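Shikimate 5-dehydrogenase AroE (5-dehydroshikimate reductase) (Mycobacterium tuberculosis, PDB 4P4G) probably catalyses the NADP-dependent interconversion of 3-dehydroshikimate and shikimate, the fourth of seven steps in chorismate biosynthesis. Local coordinates at residues P67-A71 / S125-A129; F173-A179 / Y200-L204; A185-T191 / I207-A213. All blocks are in the same frame, centred on the assembly; numbering follows the deposited sequence.

Interaction 1 (P67-A71 / S125-A129). With SKM ((3R,4S,5R)-3,4,5-trihydroxycyclohex-1-ene-1-carboxylic acid), chain C; SO4 (sulfate ion), chain J.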
loop_
_atom_site.group_PDB
_atom_site.type_symbol
_atom_site.label_atom_id
_atom_site.label_comp_id
_atom_site.label_asym_id
_atom_site.label_seq_id
_atom_site.Cartn_x
_atom_site.Cartn_y
_atom_site.Cartn_z
ATOM N N PRO A 67 -8.258 -2.013 8.035
ATOM C CA PRO A 67 -8.115 -3.432 7.707
ATOM C C PRO A 67 -9.049 -3.918 6.595
ATOM O O PRO A 67 -9.370 -5.103 6.578
ATOM C CB PRO A 67 -8.552 -4.100 9.008
ATOM C CG PRO A 67 -9.691 -3.225 9.456
ATOM C CD PRO A 67 -9.268 -1.811 9.095
ATOM N N GLY A 68 -9.443 -3.054 5.669
ATOM C CA GLY A 68 -10.511 -3.415 4.751
ATOM C C GLY A 68 -10.169 -3.864 3.342
ATOM O O GLY A 68 -11.083 -4.026 2.530
ATOM N N LYS A 69 -8.892 -4.066 3.018
ATOM C CA LYS A 69 -8.528 -4.335 1.615
ATOM C C LYS A 69 -9.020 -5.667 1.045
ATOM O O LYS A 69 -9.307 -5.753 -0.145
ATOM C CB LYS A 69 -7.026 -4.145 1.379
ATOM C CG LYS A 69 -6.589 -2.710 1.696
ATOM C CD LYS A 69 -5.086 -2.543 1.476
ATOM C CE LYS A 69 -4.693 -1.094 1.708
ATOM N NZ LYS A 69 -3.227 -0.876 1.475
ATOM N N PHE A 70 -9.123 -6.698 1.879
ATOM C CA PHE A 70 -9.702 -7.962 1.418
ATOM C C PHE A 70 -11.218 -7.837 1.280
ATOM O O PHE A 70 -11.813 -8.294 0.296
ATOM C CB PHE A 70 -9.302 -9.111 2.350
ATOM C CG PHE A 70 -7.816 -9.356 2.393
ATOM C CD1 PHE A 70 -7.155 -9.874 1.290
ATOM C CD2 PHE A 70 -7.081 -9.069 3.539
ATOM C CE1 PHE A 70 -5.772 -10.099 1.318
ATOM C CE2 PHE A 70 -5.700 -9.297 3.584
ATOM C CZ PHE A 70 -5.047 -9.811 2.470
ATOM N N ALA A 71 -11.838 -7.173 2.249
ATOM C CA ALA A 71 -13.279 -6.943 2.211
ATOM C C ALA A 71 -13.663 -6.124 0.973
ATOM O O ALA A 71 -14.700 -6.370 0.367
ATOM C CB ALA A 71 -13.737 -6.246 3.475
ATOM N N SER A 125 1.853 -10.177 5.994
ATOM C CA SER A 125 0.948 -10.938 5.134
ATOM C C SER A 125 -0.446 -10.311 5.111
ATOM O O SER A 125 -1.442 -10.988 4.812
ATOM C CB SER A 125 0.868 -12.393 5.598
ATOM O OG SER A 125 0.363 -12.469 6.917
ATOM N N GLY A 126 -0.516 -9.026 5.443
ATOM C CA GLY A 126 -1.766 -8.281 5.397
ATOM C C GLY A 126 -2.124 -7.837 3.992
ATOM O O GLY A 126 -1.553 -8.321 3.014
ATOM N N GLY A 127 -3.074 -6.917 3.885
ATOM C CA GLY A 127 -3.609 -6.525 2.589
ATOM C C GLY A 127 -2.664 -5.775 1.665
ATOM O O GLY A 127 -2.903 -5.712 0.460
ATOM N N THR A 128 -1.591 -5.210 2.215
ATOM C CA THR A 128 -0.617 -4.482 1.415
ATOM C C THR A 128 0.518 -5.414 0.965
ATOM O O THR A 128 1.193 -5.159 -0.034
ATOM C CB THR A 128 -0.047 -3.281 2.200
ATOM O OG1 THR A 128 -1.131 -2.447 2.641
ATOM C CG2 THR A 128 0.887 -2.462 1.327
ATOM N N ALA A 129 0.714 -6.509 1.691
ATOM C CA ALA A 129 1.794 -7.444 1.343
ATOM C C ALA A 129 1.760 -8.017 -0.087
ATOM O O ALA A 129 2.799 -8.098 -0.735
ATOM C CB ALA A 129 1.886 -8.579 2.377
HETATM O O12 SKM C . -3.573 2.094 -0.154
HETATM C C8 SKM C . -3.546 3.312 0.584
HETATM C C6 SKM C . -2.839 3.053 1.885
HETATM O O7 SKM C . -3.331 1.879 2.502
HETATM C C5 SKM C . -3.069 4.170 2.769
HETATM C C4 SKM C . -3.982 5.129 2.634
HETATM C C1 SKM C . -4.079 6.216 3.690
HETATM O O2 SKM C . -4.874 7.152 3.529
HETATM O O3 SKM C . -3.368 6.184 4.711
HETATM C C10 SKM C . -4.963 5.198 1.425
HETATM C C9 SKM C . -4.960 3.797 0.744
HETATM O O11 SKM C . -5.535 3.993 -0.501
HETATM S S SO4 J . 1.845 -10.765 9.799
HETATM O O1 SO4 J . 3.255 -10.563 10.132
HETATM O O2 SO4 J . 1.619 -12.105 9.250
HETATM O O3 SO4 J . 1.044 -10.632 11.021
HETATM O O4 SO4 J . 1.367 -9.742 8.854
#

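Interaction 2 (F173-A179 / Y200-L204)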
loop_
_atom_site.group_PDB
_atom_site.type_symbol
_atom_site.label_atom_id
_atom_site.label_comp_id
_atom_site.label_asym_id
_atom_site.label_seq_id
_atom_site.Cartn_x
_atom_site.Cartn_y
_atom_site.Cartn_z
ATOM N N PHE A 173 9.918 -15.212 11.299
ATOM C CA PHE A 173 10.577 -14.134 12.029
ATOM C C PHE A 173 11.568 -14.631 13.073
ATOM O O PHE A 173 12.631 -14.040 13.255
ATOM C CB PHE A 173 9.536 -13.272 12.759
ATOM C CG PHE A 173 9.065 -12.083 11.980
ATOM C CD1 PHE A 173 9.918 -11.015 11.728
ATOM C CD2 PHE A 173 7.752 -12.012 11.532
ATOM C CE1 PHE A 173 9.478 -9.912 11.012
ATOM C CE2 PHE A 173 7.309 -10.907 10.820
ATOM C CZ PHE A 173 8.173 -9.862 10.560
ATOM N N ASP A 174 11.206 -15.703 13.769
ATOM C CA ASP A 174 11.845 -16.034 15.041
ATOM C C ASP A 174 12.703 -17.295 15.073
ATOM O O ASP A 174 13.322 -17.586 16.097
ATOM C CB ASP A 174 10.775 -16.171 16.131
ATOM C CG ASP A 174 9.978 -14.897 16.333
ATOM O OD1 ASP A 174 10.592 -13.813 16.384
ATOM O OD2 ASP A 174 8.734 -14.990 16.438
ATOM N N SER A 175 12.740 -18.054 13.985
ATOM C CA SER A 175 13.374 -19.373 14.049
ATOM C C SER A 175 14.860 -19.395 13.691
ATOM O O SER A 175 15.515 -20.423 13.839
ATOM C CB SER A 175 12.588 -20.411 13.243
ATOM O OG SER A 175 12.467 -20.027 11.888
ATOM N N GLY A 176 15.398 -18.265 13.239
ATOM C CA GLY A 176 16.838 -18.149 13.073
ATOM C C GLY A 176 17.316 -17.899 11.661
ATOM O O GLY A 176 18.521 -17.886 11.399
ATOM N N GLY A 177 16.382 -17.685 10.743
ATOM C CA GLY A 177 16.749 -17.488 9.352
ATOM C C GLY A 177 16.710 -16.040 8.902
ATOM O O GLY A 177 17.129 -15.720 7.786
ATOM N N LEU A 178 16.222 -15.155 9.764
ATOM C CA LEU A 178 16.030 -13.766 9.360
ATOM C C LEU A 178 17.349 -13.074 8.982
ATOM O O LEU A 178 17.416 -12.381 7.973
ATOM C CB LEU A 178 15.290 -12.982 10.449
ATOM C CG LEU A 178 14.926 -11.543 10.083
ATOM C CD1 LEU A 178 14.143 -11.487 8.780
ATOM C CD2 LEU A 178 14.125 -10.894 11.200
ATOM N N ALA A 179 18.395 -13.284 9.771
ATOM C CA ALA A 179 19.686 -12.637 9.516
ATOM C C ALA A 179 20.248 -12.982 8.133
ATOM O O ALA A 179 20.725 -12.107 7.408
ATOM C CB ALA A 179 20.687 -13.000 10.604
ATOM N N TYR A 200 12.720 -6.397 15.692
ATOM C CA TYR A 200 13.614 -7.034 14.732
ATOM C C TYR A 200 14.504 -6.004 14.056
ATOM O O TYR A 200 15.241 -6.332 13.139
ATOM C CB TYR A 200 12.811 -7.780 13.662
ATOM C CG TYR A 200 11.914 -8.837 14.250
ATOM C CD1 TYR A 200 12.428 -10.062 14.638
ATOM C CD2 TYR A 200 10.566 -8.592 14.458
ATOM C CE1 TYR A 200 11.613 -11.036 15.196
ATOM C CE2 TYR A 200 9.739 -9.550 15.020
ATOM C CZ TYR A 200 10.269 -10.777 15.383
ATOM O OH TYR A 200 9.460 -11.748 15.953
ATOM N N ALA A 201 14.417 -4.754 14.501
ATOM C CA ALA A 201 15.073 -3.663 13.786
ATOM C C ALA A 201 16.588 -3.825 13.733
ATOM O O ALA A 201 17.210 -3.463 12.733
ATOM C CB ALA A 201 14.689 -2.315 14.375
ATOM N N GLY A 202 17.175 -4.394 14.781
ATOM C CA GLY A 202 18.616 -4.605 14.818
ATOM C C GLY A 202 19.074 -5.581 13.749
ATOM O O GLY A 202 20.136 -5.416 13.138
ATOM N N THR A 203 18.264 -6.608 13.520
ATOM C CA THR A 203 18.554 -7.611 12.499
ATOM C C THR A 203 18.297 -7.066 11.095
ATOM O O THR A 203 19.077 -7.311 10.166
ATOM C CB THR A 203 17.716 -8.877 12.735
ATOM O OG1 THR A 203 18.065 -9.432 14.009
ATOM C CG2 THR A 203 17.977 -9.913 11.652
ATOM N N LEU A 204 17.203 -6.328 10.950
ATOM C CA LEU A 204 16.802 -5.761 9.665
ATOM C C LEU A 204 17.621 -4.528 9.253
ATOM O O LEU A 204 17.627 -4.158 8.081
ATOM C CB LEU A 204 15.313 -5.413 9.693
ATOM C CG LEU A 204 14.304 -6.540 9.938
ATOM C CD1 LEU A 204 12.949 -5.916 10.271
ATOM C CD2 LEU A 204 14.203 -7.450 8.732
#

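Interaction 3 (A185-T191 / I207-A213)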
loop_
_atom_site.group_PDB
_atom_site.type_symbol
_atom_site.label_atom_id
_atom_site.label_comp_id
_atom_site.label_asym_id
_atom_site.label_seq_id
_atom_site.Cartn_x
_atom_site.Cartn_y
_atom_site.Cartn_z
ATOM N N ALA A 185 19.551 -9.767 0.805
ATOM C CA ALA A 185 18.585 -8.864 0.194
ATOM C C ALA A 185 19.113 -7.449 -0.029
ATOM O O ALA A 185 19.960 -6.959 0.722
ATOM C CB ALA A 185 17.312 -8.831 1.015
ATOM N N GLU A 186 18.589 -6.791 -1.059
ATOM C CA GLU A 186 19.002 -5.431 -1.390
ATOM C C GLU A 186 17.906 -4.416 -1.098
ATOM O O GLU A 186 18.171 -3.220 -1.016
ATOM C CB GLU A 186 19.430 -5.372 -2.855
ATOM C CG GLU A 186 20.524 -6.386 -3.177
ATOM C CD GLU A 186 20.520 -6.827 -4.629
ATOM O OE1 GLU A 186 20.337 -8.045 -4.873
ATOM O OE2 GLU A 186 20.693 -5.958 -5.517
ATOM N N VAL A 187 16.681 -4.901 -0.928
ATOM C CA VAL A 187 15.551 -4.031 -0.637
ATOM C C VAL A 187 14.592 -4.733 0.304
ATOM O O VAL A 187 14.388 -5.941 0.206
ATOM C CB VAL A 187 14.842 -3.547 -1.931
ATOM C CG1 VAL A 187 14.330 -4.709 -2.737
ATOM C CG2 VAL A 187 13.724 -2.583 -1.614
ATOM N N LEU A 188 14.037 -3.966 1.233
ATOM C CA LEU A 188 13.057 -4.464 2.188
ATOM C C LEU A 188 11.797 -3.608 2.094
ATOM O O LEU A 188 11.860 -2.382 2.208
ATOM C CB LEU A 188 13.654 -4.376 3.596
ATOM C CG LEU A 188 12.784 -4.602 4.822
ATOM C CD1 LEU A 188 12.229 -5.992 4.769
ATOM C CD2 LEU A 188 13.606 -4.396 6.101
ATOM N N VAL A 189 10.649 -4.241 1.864
ATOM C CA VAL A 189 9.381 -3.526 1.944
ATOM C C VAL A 189 8.635 -4.000 3.179
ATOM O O VAL A 189 8.294 -5.185 3.289
ATOM C CB VAL A 189 8.508 -3.730 0.704
ATOM C CG1 VAL A 189 7.212 -2.931 0.854
ATOM C CG2 VAL A 189 9.270 -3.324 -0.573
ATOM N N SER A 190 8.390 -3.090 4.116
ATOM C CA SER A 190 7.741 -3.481 5.377
ATOM C C SER A 190 6.274 -3.103 5.420
ATOM O O SER A 190 5.919 -1.925 5.286
ATOM C CB SER A 190 8.455 -2.856 6.575
ATOM O OG SER A 190 7.798 -3.236 7.776
ATOM N N THR A 191 5.413 -4.097 5.626
ATOM C CA THR A 191 3.977 -3.826 5.731
ATOM C C THR A 191 3.399 -4.168 7.104
ATOM O O THR A 191 2.175 -4.180 7.279
ATOM C CB THR A 191 3.165 -4.536 4.609
ATOM O OG1 THR A 191 3.114 -5.947 4.852
ATOM C CG2 THR A 191 3.791 -4.298 3.238
ATOM N N ILE A 207 19.759 -3.757 5.884
ATOM C CA ILE A 207 19.216 -3.739 4.521
ATOM C C ILE A 207 19.618 -2.438 3.825
ATOM O O ILE A 207 19.568 -1.361 4.433
ATOM C CB ILE A 207 17.681 -3.913 4.516
ATOM C CG1 ILE A 207 17.169 -4.318 3.132
ATOM C CG2 ILE A 207 16.966 -2.656 4.989
ATOM C CD1 ILE A 207 17.306 -5.797 2.863
ATOM N N PRO A 208 20.029 -2.529 2.550
ATOM C CA PRO A 208 20.489 -1.333 1.829
ATOM C C PRO A 208 19.390 -0.301 1.551
ATOM O O PRO A 208 19.676 0.904 1.504
ATOM C CB PRO A 208 21.010 -1.909 0.504
ATOM C CG PRO A 208 21.373 -3.336 0.830
ATOM C CD PRO A 208 20.336 -3.771 1.814
ATOM N N VAL A 209 18.161 -0.766 1.329
ATOM C CA VAL A 209 17.032 0.115 1.023
ATOM C C VAL A 209 15.803 -0.375 1.774
ATOM O O VAL A 209 15.499 -1.577 1.759
ATOM C CB VAL A 209 16.689 0.113 -0.484
ATOM C CG1 VAL A 209 15.535 1.079 -0.787
ATOM C CG2 VAL A 209 17.891 0.462 -1.330
ATOM N N LEU A 210 15.100 0.550 2.427
ATOM C CA LEU A 210 13.870 0.244 3.150
ATOM C C LEU A 210 12.734 1.089 2.617
ATOM O O LEU A 210 12.837 2.324 2.567
ATOM C CB LEU A 210 14.023 0.574 4.639
ATOM C CG LEU A 210 12.711 0.743 5.427
ATOM C CD1 LEU A 210 11.973 -0.595 5.588
ATOM C CD2 LEU A 210 12.962 1.388 6.797
ATOM N N LEU A 211 11.648 0.435 2.222
ATOM C CA LEU A 211 10.404 1.153 1.983
ATOM C C LEU A 211 9.473 0.774 3.114
ATOM O O LEU A 211 9.138 -0.394 3.271
ATOM C CB LEU A 211 9.802 0.755 0.622
ATOM C CG LEU A 211 8.392 1.281 0.329
ATOM C CD1 LEU A 211 8.342 2.819 0.387
ATOM C CD2 LEU A 211 7.901 0.783 -1.021
ATOM N N ASP A 212 9.076 1.744 3.943
ATOM C CA ASP A 212 8.171 1.439 5.050
ATOM C C ASP A 212 6.787 1.946 4.693
ATOM O O ASP A 212 6.627 3.112 4.343
ATOM C CB ASP A 212 8.672 2.092 6.352
ATOM C CG ASP A 212 8.085 1.448 7.607
ATOM O OD1 ASP A 212 6.954 0.918 7.533
ATOM O OD2 ASP A 212 8.757 1.477 8.671
ATOM N N ALA A 213 5.783 1.078 4.756
ATOM C CA ALA A 213 4.417 1.503 4.438
ATOM C C ALA A 213 3.853 2.488 5.458
ATOM O O ALA A 213 2.939 3.262 5.157
ATOM C CB ALA A 213 3.506 0.298 4.296
HETATM O O HOH W 1 6.725 -1.379 9.207
#

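Interaction 1 (P67-A71 / S125-A129)
Lys69 leaves the first turn of helix 69-75 with an m chi1 and three t torsions, so its fully stretched chain runs along Gly127 and places its ammonium between protein and ligand. Lys69 NZ donates to Thr128 OG1 at 2.9 Å and to O7 of SKM, also at 2.9 Å; its 3.4 Å bond to SKM O12 is weak, and Asp105 supplies the salt bridge. The CA-CB bond of Thr128 points away from 67-71, but an m rotamer turns Thr128 OG1 back to the lysine. At Gly127 a CB would come within 3.0 Å of Lys69 CB, so glycine suits this close passage. Phe70, also m at chi1, swings its ring beside the loop backbone, with Phe70 CE2 3.6 Å from Gly127 N and Phe70 CZ 3.8 Å from Gly126 O. At the far end, the p rotamer of Ser125 brings Ser125 OG to 2.7 Å from sulfate O2, while Ser125 N donates to sulfate O4 at 2.9 Å. The arrangement is that of a domain cleft: the shikimate pocket on one side meets a glycine-rich loop, between strand 119-123 and helix 129-139, consistent with the dinucleotide-binding loop of a Rossmann fold.

Interaction 2 (F173-A179 / Y200-L204)
Two projections interlock here: the ring of Tyr200 and the branched end of Leu178. Tyr200, at the N-terminal end of the short helical turn that runs to Leu204, lays its ring in a hollow walled by Phe173, Asp174 and Leu178. Phe173 lies over one face as an offset stack, with centroids 4.5 Å apart, planes at 28° and Phe173 CD1 3.6 Å from Tyr200 CE2. Leu178 CD2 meets the ring near Tyr200 CD1 at 3.9 Å. At the tip of the ring, Tyr200 OH donates a very short 2.4 Å hydrogen bond to Asp174 OD1 and also rests 3.5 Å from Phe173 CB. The CA-CB bond of Asp174 points sideways, but its m chi1 carries the carboxylate to the tyrosine hydroxyl.

The second fit is the reverse of the first. Leu178, at the start of helix 178-184, enters a notch lined by Tyr200, Thr203 and Leu204: Leu178 CG is 3.8 Å from Thr203 CG2, and Leu178 CD1 is 4.0 Å from Leu204 CD2. One helical turn sets the notch, closed by Leu204 N to Tyr200 O at 2.9 Å. Thr203 CG2 also fits against the helix backbone, 3.9 Å from Ala179 CA. Beneath, Phe173 and Leu178 rest on Val147 of strand 143-148, and Leu204 packs on Leu222 of helix 221-229. The contact thus joins two connections of a parallel alpha/beta sheet: the one leaving edge strand 167-172 for strand 187-190, and the one leading on to strand 209-212, as in a Rossmann-type domain.

Interaction 3 (A185-T191 / I207-A213)
Strands 187-190 and 209-212 run parallel, their axes 4.8 Å apart at closest and 14° from alignment, with Leu188 level with Leu210, Val189 with Leu211 and Ser190 with Asp212. The hydrogen bonds step between the strands: Leu188 N to Val209 O and Leu211 N to Leu188 O at 2.8 Å, Ser190 N to Leu211 O at 2.9 Å, Ala213 N to Ser190 O at 3.1 Å. On one face, Leu188 CG lies 4.2 Å from Leu210 CD1 and Leu188 CB 3.5 Å from Ile207 CG1; a water links Ser190 OG (2.6 Å) to Asp212 OD1 (2.9 Å), while Asp212 OD2 is hydrogen-bonded to Thr220 OG1. On the other, Val189 CG1 meets Leu211 CD2 at 4.2 Å. Helix 221-229 packs on the Leu188-Leu210 face through Leu222 and Val226, and helix 105-113 lies against Val189 and Leu211, with helix 129-139 also touching Val189. Strand 187-190 is hydrogen-bonded along its other edge to strand 119-123, and strand 232-234 flanks 209-212, placing the pair inside the parallel sheet.

In the fold
Interaction 3 joins the other two. At the carboxyl end of its strand 187-190, Thr191 touches interaction 1: Thr191 OG1, hydrogen-bonded to Leu123, lies 3.8 Å from Ala129 CB, and Thr191 CG2 lies 3.9 Å from Thr128 CG2. Leu204 CD2 of interaction 2 lies 4.1 Å from Leu188 CD2; the centres of interactions 2 and 3 are 14 Å apart. Interactions 1 and 2, with centres 23 Å apart, do not touch, yet both border the sulfate, about 4 Å from the Phe173 side chain. The ion, probably from the crystallisation liquor, is hydrogen-bonded to Ser125, Arg149 and Asn150, consistent with a cofactor-phosphate site. Shikimate contacts Lys69 directly and is about 7 Å from Ala213's side chain.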